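Local coordinates for ABC transporter substrate-binding protein (Staphylococcus aureus subsp. aureus NCTC 8325, PDB 3UN6) that probably serves as the substrate-binding component of an ABC-type import system and binds zinc ions, at residues A[92-97]-A[292-297]; A[153-158]-A[212-217]. All coordinates share one frame; numbering follows the deposited sequence.

Contact 1: residues A[92-97]-A[292-297]; sequences TLIELA and QEITTL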
ATOM      1  N   THR A  92       2.485  -3.712  -3.782  1.00 22.19           N
ATOM      2  CA  THR A  92       2.885  -4.283  -2.491  1.00 22.14           C
ATOM      3  C   THR A  92       3.529  -3.290  -1.539  1.00 20.75           C
ATOM      4  O   THR A  92       3.982  -2.214  -1.941  1.00 20.07           O
ATOM      5  CB  THR A  92       3.864  -5.505  -2.731  1.00 22.77           C
ATOM      6  OG1 THR A  92       4.086  -6.241  -1.510  1.00 28.04           O
ATOM      7  CG2 THR A  92       5.193  -5.038  -3.283  1.00 21.84           C
ATOM      8  N   LEU A  93       3.550  -3.649  -0.264  1.00 20.08           N
ATOM      9  CA  LEU A  93       4.189  -2.826   0.761  1.00 20.96           C
ATOM     10  C   LEU A  93       5.664  -2.611   0.352  1.00 21.02           C
ATOM     11  O   LEU A  93       6.374  -3.571   0.011  1.00 20.91           O
ATOM     12  CB  LEU A  93       4.145  -3.521   2.113  1.00 21.91           C
ATOM     13  CG  LEU A  93       2.752  -3.896   2.626  1.00 23.30           C
ATOM     14  CD1 LEU A  93       2.926  -4.677   3.919  1.00 20.24           C
ATOM     15  CD2 LEU A  93       1.865  -2.651   2.805  1.00 20.25           C
ATOM     16  N   ILE A  94       6.116  -1.357   0.387  1.00 20.90           N
ATOM     17  CA  ILE A  94       7.473  -1.046  -0.066  1.00 20.31           C
ATOM     18  C   ILE A  94       8.546  -1.672   0.825  1.00 21.18           C
ATOM     19  O   ILE A  94       9.581  -2.104   0.323  1.00 20.05           O
ATOM     20  CB  ILE A  94       7.680   0.508  -0.292  1.00 20.88           C
ATOM     21  CG1 ILE A  94       9.000   0.770  -1.025  1.00 21.47           C
ATOM     22  CG2 ILE A  94       7.580   1.297   1.028  1.00 19.51           C
ATOM     23  CD1 ILE A  94       9.322   2.276  -1.246  1.00 22.32           C
ATOM     24  N   GLU A  95       8.286  -1.764   2.139  1.00 21.43           N
ATOM     25  CA  GLU A  95       9.275  -2.303   3.072  1.00 23.04           C
ATOM     26  C   GLU A  95       9.407  -3.791   2.883  1.00 22.42           C
ATOM     27  O   GLU A  95      10.496  -4.320   2.970  1.00 22.72           O
ATOM     28  CB  GLU A  95       8.939  -1.995   4.553  1.00 22.54           C
ATOM     29  CG  GLU A  95       8.967  -0.478   4.958  1.00 25.05           C
ATOM     30  CD  GLU A  95       7.692   0.307   4.611  1.00 24.38           C
ATOM     31  OE1 GLU A  95       6.741  -0.272   4.023  1.00 22.89           O
ATOM     32  OE2 GLU A  95       7.623   1.516   4.953  1.00 21.89           O
ATOM     33  N   LEU A  96       8.276  -4.448   2.624  1.00 23.61           N
ATOM     34  CA  LEU A  96       8.195  -5.904   2.401  1.00 24.29           C
ATOM     35  C   LEU A  96       8.973  -6.280   1.148  1.00 23.90           C
ATOM     36  O   LEU A  96       9.737  -7.258   1.133  1.00 24.88           O
ATOM     37  CB  LEU A  96       6.722  -6.320   2.274  1.00 24.40           C
ATOM     38  CG  LEU A  96       6.400  -7.807   2.145  1.00 27.98           C
ATOM     39  CD1 LEU A  96       7.071  -8.643   3.251  1.00 25.94           C
ATOM     40  CD2 LEU A  96       4.861  -8.008   2.125  1.00 27.43           C
ATOM     41  N   ALA A  97       8.754  -5.499   0.095  1.00 23.48           N
ATOM     42  CA  ALA A  97       9.480  -5.651  -1.170  1.00 23.42           C
ATOM     43  C   ALA A  97      11.003  -5.363  -0.982  1.00 22.90           C
ATOM     44  O   ALA A  97      11.845  -6.050  -1.534  1.00 22.08           O
ATOM     45  CB  ALA A  97       8.867  -4.725  -2.228  1.00 21.33           C
ATOM     46  N   GLN A 292      14.353   7.724   0.342  1.00 27.11           N
ATOM     47  CA  GLN A 292      15.325   7.902   1.382  1.00 28.43           C
ATOM     48  C   GLN A 292      14.653   8.013   2.756  1.00 28.18           C
ATOM     49  O   GLN A 292      15.213   7.568   3.766  1.00 28.72           O
ATOM     50  CB  GLN A 292      16.191   9.128   1.089  1.00 29.04           C
ATOM     51  CG  GLN A 292      17.409   9.206   2.001  1.00 35.95           C
ATOM     52  CD  GLN A 292      18.519   8.199   1.645  1.00 39.32           C
ATOM     53  OE1 GLN A 292      18.620   7.133   2.243  1.00 42.09           O
ATOM     54  NE2 GLN A 292      19.342   8.546   0.673  1.00 35.68           N
ATOM     55  N   GLU A 293      13.460   8.609   2.806  1.00 27.55           N
ATOM     56  CA  GLU A 293      12.723   8.713   4.076  1.00 28.10           C
ATOM     57  C   GLU A 293      12.399   7.324   4.619  1.00 25.56           C
ATOM     58  O   GLU A 293      12.506   7.081   5.829  1.00 24.55           O
ATOM     59  CB  GLU A 293      11.411   9.485   3.897  1.00 28.27           C
ATOM     60  CG  GLU A 293      10.627   9.701   5.190  1.00 34.94           C
ATOM     61  CD  GLU A 293       9.389  10.592   4.995  1.00 41.34           C
ATOM     62  OE1 GLU A 293       8.529  10.277   4.132  1.00 42.39           O
ATOM     63  OE2 GLU A 293       9.282  11.604   5.723  1.00 40.74           O
ATOM     64  N   ILE A 294      11.959   6.424   3.738  1.00 24.41           N
ATOM     65  CA  ILE A 294      11.641   5.035   4.157  1.00 23.73           C
ATOM     66  C   ILE A 294      12.898   4.287   4.590  1.00 24.93           C
ATOM     67  O   ILE A 294      12.887   3.591   5.617  1.00 27.62           O
ATOM     68  CB  ILE A 294      10.890   4.232   3.066  1.00 22.98           C
ATOM     69  CG1 ILE A 294       9.531   4.903   2.762  1.00 24.17           C
ATOM     70  CG2 ILE A 294      10.685   2.714   3.515  1.00 20.95           C
ATOM     71  CD1 ILE A 294       8.646   5.112   4.011  1.00 20.99           C
ATOM     72  N   THR A 295      13.989   4.446   3.845  1.00 25.52           N
ATOM     73  CA  THR A 295      15.244   3.767   4.222  1.00 26.33           C
ATOM     74  C   THR A 295      15.716   4.215   5.601  1.00 26.52           C
ATOM     75  O   THR A 295      16.151   3.396   6.412  1.00 26.66           O
ATOM     76  CB  THR A 295      16.387   3.930   3.165  1.00 27.07           C
ATOM     77  OG1 THR A 295      16.746   5.302   3.010  1.00 33.36           O
ATOM     78  CG2 THR A 295      15.962   3.357   1.794  1.00 23.97           C
ATOM     79  N   THR A 296      15.598   5.515   5.867  1.00 27.30           N
ATOM     80  CA  THR A 296      16.006   6.093   7.133  1.00 27.69           C
ATOM     81  C   THR A 296      15.243   5.469   8.287  1.00 27.05           C
ATOM     82  O   THR A 296      15.828   5.065   9.300  1.00 27.15           O
ATOM     83  CB  THR A 296      15.755   7.615   7.142  1.00 27.64           C
ATOM     84  OG1 THR A 296      16.717   8.254   6.303  1.00 27.03           O
ATOM     85  CG2 THR A 296      15.858   8.162   8.545  1.00 28.30           C
ATOM     86  N   LEU A 297      13.931   5.387   8.120  1.00 26.30           N
ATOM     87  CA  LEU A 297      13.047   4.847   9.134  1.00 26.01           C
ATOM     88  C   LEU A 297      13.255   3.327   9.360  1.00 26.51           C
ATOM     89  O   LEU A 297      13.233   2.870  10.483  1.00 26.87           O
ATOM     90  CB  LEU A 297      11.586   5.165   8.777  1.00 25.09           C
ATOM     91  CG  LEU A 297      11.166   6.646   8.727  1.00 27.20           C
ATOM     92  CD1 LEU A 297       9.717   6.758   8.267  1.00 22.54           C
ATOM     93  CD2 LEU A 297      11.343   7.353  10.099  1.00 27.40           C
TER

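Contact 2: residues A[153-158]-A[212-217]; sequences LEELRK and DDVIPD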
ATOM      1  N   LEU A 153       2.855   4.096  13.306  1.00 21.65           N
ATOM      2  CA  LEU A 153       2.486   3.885  14.690  1.00 21.85           C
ATOM      3  C   LEU A 153       3.611   4.211  15.647  1.00 23.27           C
ATOM      4  O   LEU A 153       3.372   4.816  16.691  1.00 23.85           O
ATOM      5  CB  LEU A 153       1.947   2.476  14.898  1.00 22.00           C
ATOM      6  CG  LEU A 153       0.495   2.236  14.485  1.00 20.11           C
ATOM      7  CD1 LEU A 153       0.238   0.669  14.418  1.00 19.75           C
ATOM      8  CD2 LEU A 153      -0.434   2.900  15.464  1.00 25.33           C
ATOM      9  N   GLU A 154       4.836   3.836  15.289  1.00 23.36           N
ATOM     10  CA  GLU A 154       5.987   4.157  16.115  1.00 24.43           C
ATOM     11  C   GLU A 154       6.247   5.657  16.157  1.00 24.83           C
ATOM     12  O   GLU A 154       6.713   6.190  17.167  1.00 24.60           O
ATOM     13  CB  GLU A 154       7.233   3.410  15.619  1.00 24.96           C
ATOM     14  CG  GLU A 154       7.256   1.984  16.059  1.00 26.71           C
ATOM     15  CD  GLU A 154       7.446   1.864  17.540  1.00 30.23           C
ATOM     16  OE1 GLU A 154       8.576   2.106  18.008  1.00 34.08           O
ATOM     17  OE2 GLU A 154       6.489   1.503  18.247  1.00 31.11           O
ATOM     18  N   GLU A 155       5.990   6.336  15.052  1.00 24.62           N
ATOM     19  CA  GLU A 155       6.176   7.777  15.032  1.00 26.44           C
ATOM     20  C   GLU A 155       5.097   8.437  15.886  1.00 26.25           C
ATOM     21  O   GLU A 155       5.371   9.417  16.590  1.00 25.85           O
ATOM     22  CB  GLU A 155       6.158   8.315  13.612  1.00 26.80           C
ATOM     23  CG  GLU A 155       6.369   9.836  13.517  1.00 31.67           C
ATOM     24  CD  GLU A 155       7.639  10.302  14.208  1.00 36.93           C
ATOM     25  OE1 GLU A 155       8.653   9.574  14.133  1.00 39.43           O
ATOM     26  OE2 GLU A 155       7.614  11.394  14.836  1.00 45.05           O
ATOM     27  N   LEU A 156       3.884   7.879  15.854  1.00 25.14           N
ATOM     28  CA  LEU A 156       2.791   8.412  16.648  1.00 26.61           C
ATOM     29  C   LEU A 156       3.103   8.160  18.113  1.00 27.23           C
ATOM     30  O   LEU A 156       2.864   9.008  18.950  1.00 27.29           O
ATOM     31  CB  LEU A 156       1.424   7.805  16.241  1.00 26.71           C
ATOM     32  CG  LEU A 156       0.246   8.154  17.169  1.00 28.87           C
ATOM     33  CD1 LEU A 156       0.020   9.648  17.223  1.00 32.09           C
ATOM     34  CD2 LEU A 156      -1.034   7.459  16.763  1.00 30.98           C
ATOM     35  N   ARG A 157       3.694   7.008  18.421  1.00 27.05           N
ATOM     36  CA  ARG A 157       4.076   6.714  19.805  1.00 27.64           C
ATOM     37  C   ARG A 157       5.055   7.766  20.346  1.00 27.23           C
ATOM     38  O   ARG A 157       4.933   8.218  21.492  1.00 25.42           O
ATOM     39  CB  ARG A 157       4.720   5.320  19.920  1.00 27.89           C
ATOM     40  CG  ARG A 157       5.125   4.975  21.366  1.00 28.39           C
ATOM     41  CD  ARG A 157       5.870   3.637  21.500  1.00 27.98           C
ATOM     42  NE  ARG A 157       6.985   3.561  20.572  1.00 27.18           N
ATOM     43  CZ  ARG A 157       8.137   4.203  20.724  1.00 25.92           C
ATOM     44  NH1 ARG A 157       8.356   4.993  21.772  1.00 26.09           N
ATOM     45  NH2 ARG A 157       9.067   4.080  19.793  1.00 29.63           N
ATOM     46  N   LYS A 158       6.042   8.141  19.532  1.00 27.97           N
ATOM     47  CA  LYS A 158       7.025   9.162  19.937  1.00 28.48           C
ATOM     48  C   LYS A 158       6.380  10.540  20.041  1.00 29.56           C
ATOM     49  O   LYS A 158       6.684  11.291  20.956  1.00 28.87           O
ATOM     50  CB  LYS A 158       8.170   9.264  18.941  1.00 29.34           C
ATOM     51  CG  LYS A 158       9.022   8.029  18.772  1.00 32.51           C
ATOM     52  CD  LYS A 158       9.988   8.285  17.616  1.00 39.38           C
ATOM     53  CE  LYS A 158      10.449   7.019  16.948  1.00 41.76           C
ATOM     54  NZ  LYS A 158      11.249   7.400  15.754  1.00 45.24           N
ATOM     55  N   ASP A 212      -1.199  11.148   6.955  1.00 32.66           N
ATOM     56  CA  ASP A 212      -0.831  12.513   6.595  1.00 34.01           C
ATOM     57  C   ASP A 212      -0.455  13.369   7.799  1.00 33.87           C
ATOM     58  O   ASP A 212       0.413  14.236   7.704  1.00 33.00           O
ATOM     59  CB  ASP A 212      -2.025  13.249   5.951  1.00 35.77           C
ATOM     60  CG  ASP A 212      -2.824  12.399   4.965  1.00 39.58           C
ATOM     61  OD1 ASP A 212      -3.363  12.994   4.008  1.00 42.62           O
ATOM     62  OD2 ASP A 212      -2.937  11.159   5.135  1.00 45.22           O
ATOM     63  N   ASP A 213      -1.142  13.131   8.913  1.00 33.20           N
ATOM     64  CA  ASP A 213      -0.962  13.886  10.145  1.00 33.69           C
ATOM     65  C   ASP A 213       0.236  13.432  10.941  1.00 32.67           C
ATOM     66  O   ASP A 213       0.600  14.083  11.922  1.00 32.95           O
ATOM     67  CB  ASP A 213      -2.164  13.665  11.091  1.00 34.58           C
ATOM     68  CG  ASP A 213      -3.506  13.974  10.457  1.00 37.92           C
ATOM     69  OD1 ASP A 213      -3.571  14.944   9.696  1.00 38.89           O
ATOM     70  OD2 ASP A 213      -4.510  13.249  10.753  1.00 40.60           O
ATOM     71  N   VAL A 214       0.806  12.291  10.565  1.00 29.77           N
ATOM     72  CA  VAL A 214       1.878  11.679  11.325  1.00 29.04           C
ATOM     73  C   VAL A 214       3.185  11.741  10.560  1.00 28.12           C
ATOM     74  O   VAL A 214       4.165  12.253  11.068  1.00 27.25           O
ATOM     75  CB  VAL A 214       1.509  10.240  11.626  1.00 28.01           C
ATOM     76  CG1 VAL A 214       2.557   9.596  12.445  1.00 30.82           C
ATOM     77  CG2 VAL A 214       0.165  10.205  12.348  1.00 31.34           C
ATOM     78  N   ILE A 215       3.219  11.158   9.367  1.00 27.49           N
ATOM     79  CA  ILE A 215       4.403  11.273   8.510  1.00 29.31           C
ATOM     80  C   ILE A 215       3.871  11.699   7.147  1.00 28.53           C
ATOM     81  O   ILE A 215       3.417  10.872   6.369  1.00 27.18           O
ATOM     82  CB  ILE A 215       5.233   9.953   8.355  1.00 28.56           C
ATOM     83  CG1 ILE A 215       5.584   9.342   9.697  1.00 30.26           C
ATOM     84  CG2 ILE A 215       6.531  10.248   7.622  1.00 28.56           C
ATOM     85  CD1 ILE A 215       6.250   7.920   9.589  1.00 29.95           C
ATOM     86  N   PRO A 216       3.918  12.995   6.856  1.00 30.73           N
ATOM     87  CA  PRO A 216       3.410  13.482   5.587  1.00 31.66           C
ATOM     88  C   PRO A 216       3.979  12.771   4.357  1.00 31.55           C
ATOM     89  O   PRO A 216       5.196  12.649   4.205  1.00 30.71           O
ATOM     90  CB  PRO A 216       3.825  14.945   5.592  1.00 32.52           C
ATOM     91  CG  PRO A 216       3.861  15.297   7.045  1.00 33.54           C
ATOM     92  CD  PRO A 216       4.409  14.092   7.704  1.00 32.66           C
ATOM     93  N   ASP A 217       3.071  12.299   3.512  1.00 31.44           N
ATOM     94  CA  ASP A 217       3.387  11.602   2.266  1.00 31.82           C
ATOM     95  C   ASP A 217       4.396  10.456   2.414  1.00 29.96           C
ATOM     96  O   ASP A 217       5.327  10.311   1.610  1.00 32.00           O
ATOM     97  CB  ASP A 217       3.841  12.599   1.181  1.00 32.59           C
ATOM     98  CG  ASP A 217       3.884  11.954  -0.247  1.00 36.67           C
ATOM     99  OD1 ASP A 217       3.166  10.946  -0.507  1.00 33.74           O
ATOM    100  OD2 ASP A 217       4.641  12.467  -1.106  1.00 44.34           O
TER

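Contact 1: residues A[92-97]-A[292-297]
Ile94 and Glu95, in the first turn of helix 94-102, meet Ile294 of helix 288-300. The chain has the periplasmic-binding-protein fold of two alpha/beta lobes, and helix 94-102 begins directly after strand 89-93, with Leu93 at its N-cap. The contact is small, 118 Å² in all, and rests mainly on the CG2 methyl of Ile294. That methyl stands anti to the backbone N (Ile294 chi1 -62°), where it faces the other helix. It touches the CG2 methyl of Ile94 at 4.2 Å, branch against branch. A beta-branched residue suits both places, since it holds a methyl close to the backbone; the other branch of Ile294 adds a lesser touch, its CD1 lying 3.9 Å from Glu95 OE2. The backbone of Ile94 is hydrogen-bonded to Cys220, one of the zinc ligands, and its side chain packs on Val222.

Glu95 crosses Ile294 at about a right angle. Its CB does not aim at the partner helix, but the bend at chi2 (82°) folds the chain over and brings its far end closer. The CG methylene comes to 3.9 Å from Ile294 CG2, so the aliphatic part of the glutamate shares in the packing. A buried carboxylate needs a polar partner, and Glu95 OE2 has one in the hydroxyl of Thr148, at the start of helix 148-159. A bound zinc ion lies about 7 Å from the Glu95 side chain; His46, Cys220 and Cys221 form the metal site. Beside its bond to Thr148, Glu95 OE2 rests against Ile294 CG2 at 3.6 Å.

Contact 2: residues A[153-158]-A[212-217]
Glu155 meets Val214 and Ile215 with CB and CG rather than with its flat carboxylate, whose oxygens turn to polar partners: OE2 makes a weak hydrogen bond to Gln159, and OE1 has a long salt bridge to NZ of Lys158. Farther round the same helix, outside the contact with the loop, the guanidinium of Arg157 carries the carboxylate of Glu154 at its edge and in its plane. The grip is side-on and double: Arg157 NH2 to Glu154 OE1 at 2.7 Å, and NE to OE2 with a nearly straight N-H (170°). The two planes do not coincide, since both nitrogens come from above the carboxylate plane. Tyr169 adds a bond to Glu154 OE2 and the carbonyl of Ile162 holds Arg157 NH1, which should fix the rotation of both buried charges.

In this lobe of the periplasmic-binding-protein fold, helix 148-159 packs beside strand 112-122, and the loop between strands 206-210 and 221-225 runs along the helix flank. Val214 contributes the most to the contact from the loop side: its CB points at the helix, and its CG1 lies 4.0 Å from Glu155 CG, the two side chains sliding past each other in opposite directions. The same methyl approaches Leu156, 4.3 Å from Leu156 CB to Val214 CG1; Ile120 lies against both residues. Short and branched, valine fits close to the helix backbone. Val214 O accepts a hydrogen bond from the side-chain NE2 of Gln159. Ile215 starts beside the helix but reaches inward, placing CG1 3.9 Å from Glu155 CG. Glu155 can meet both because its CG is anti to the backbone N (chi1 -179°), laying two methylenes along the loop, with Ile215 CD1 4.0 Å from Glu155 CB.

The two contacts have centres 15 Å apart. Along the chain their segments come in the order 92-97, 153-158, 212-217, 292-297, so contact 2 forms between the two halves of contact 1. Helix 148-159 serves both: Thr148 and Leu151 near its start meet Glu95, while its later turns carry contact 2. Helix 288-300 touches both as well, with Leu297 CD1 3.9 Å from Ile215 CD1 and Glu293 also against Ile215. Contact 1 adjoins the five-stranded sheet, with Glu95 about 7 Å from a zinc ion by side chain; contact 2 adjoins the other sheet, Ile215 lying about 13 Å from a zinc, though the 212-217 loop leads on to Cys220 and Cys221.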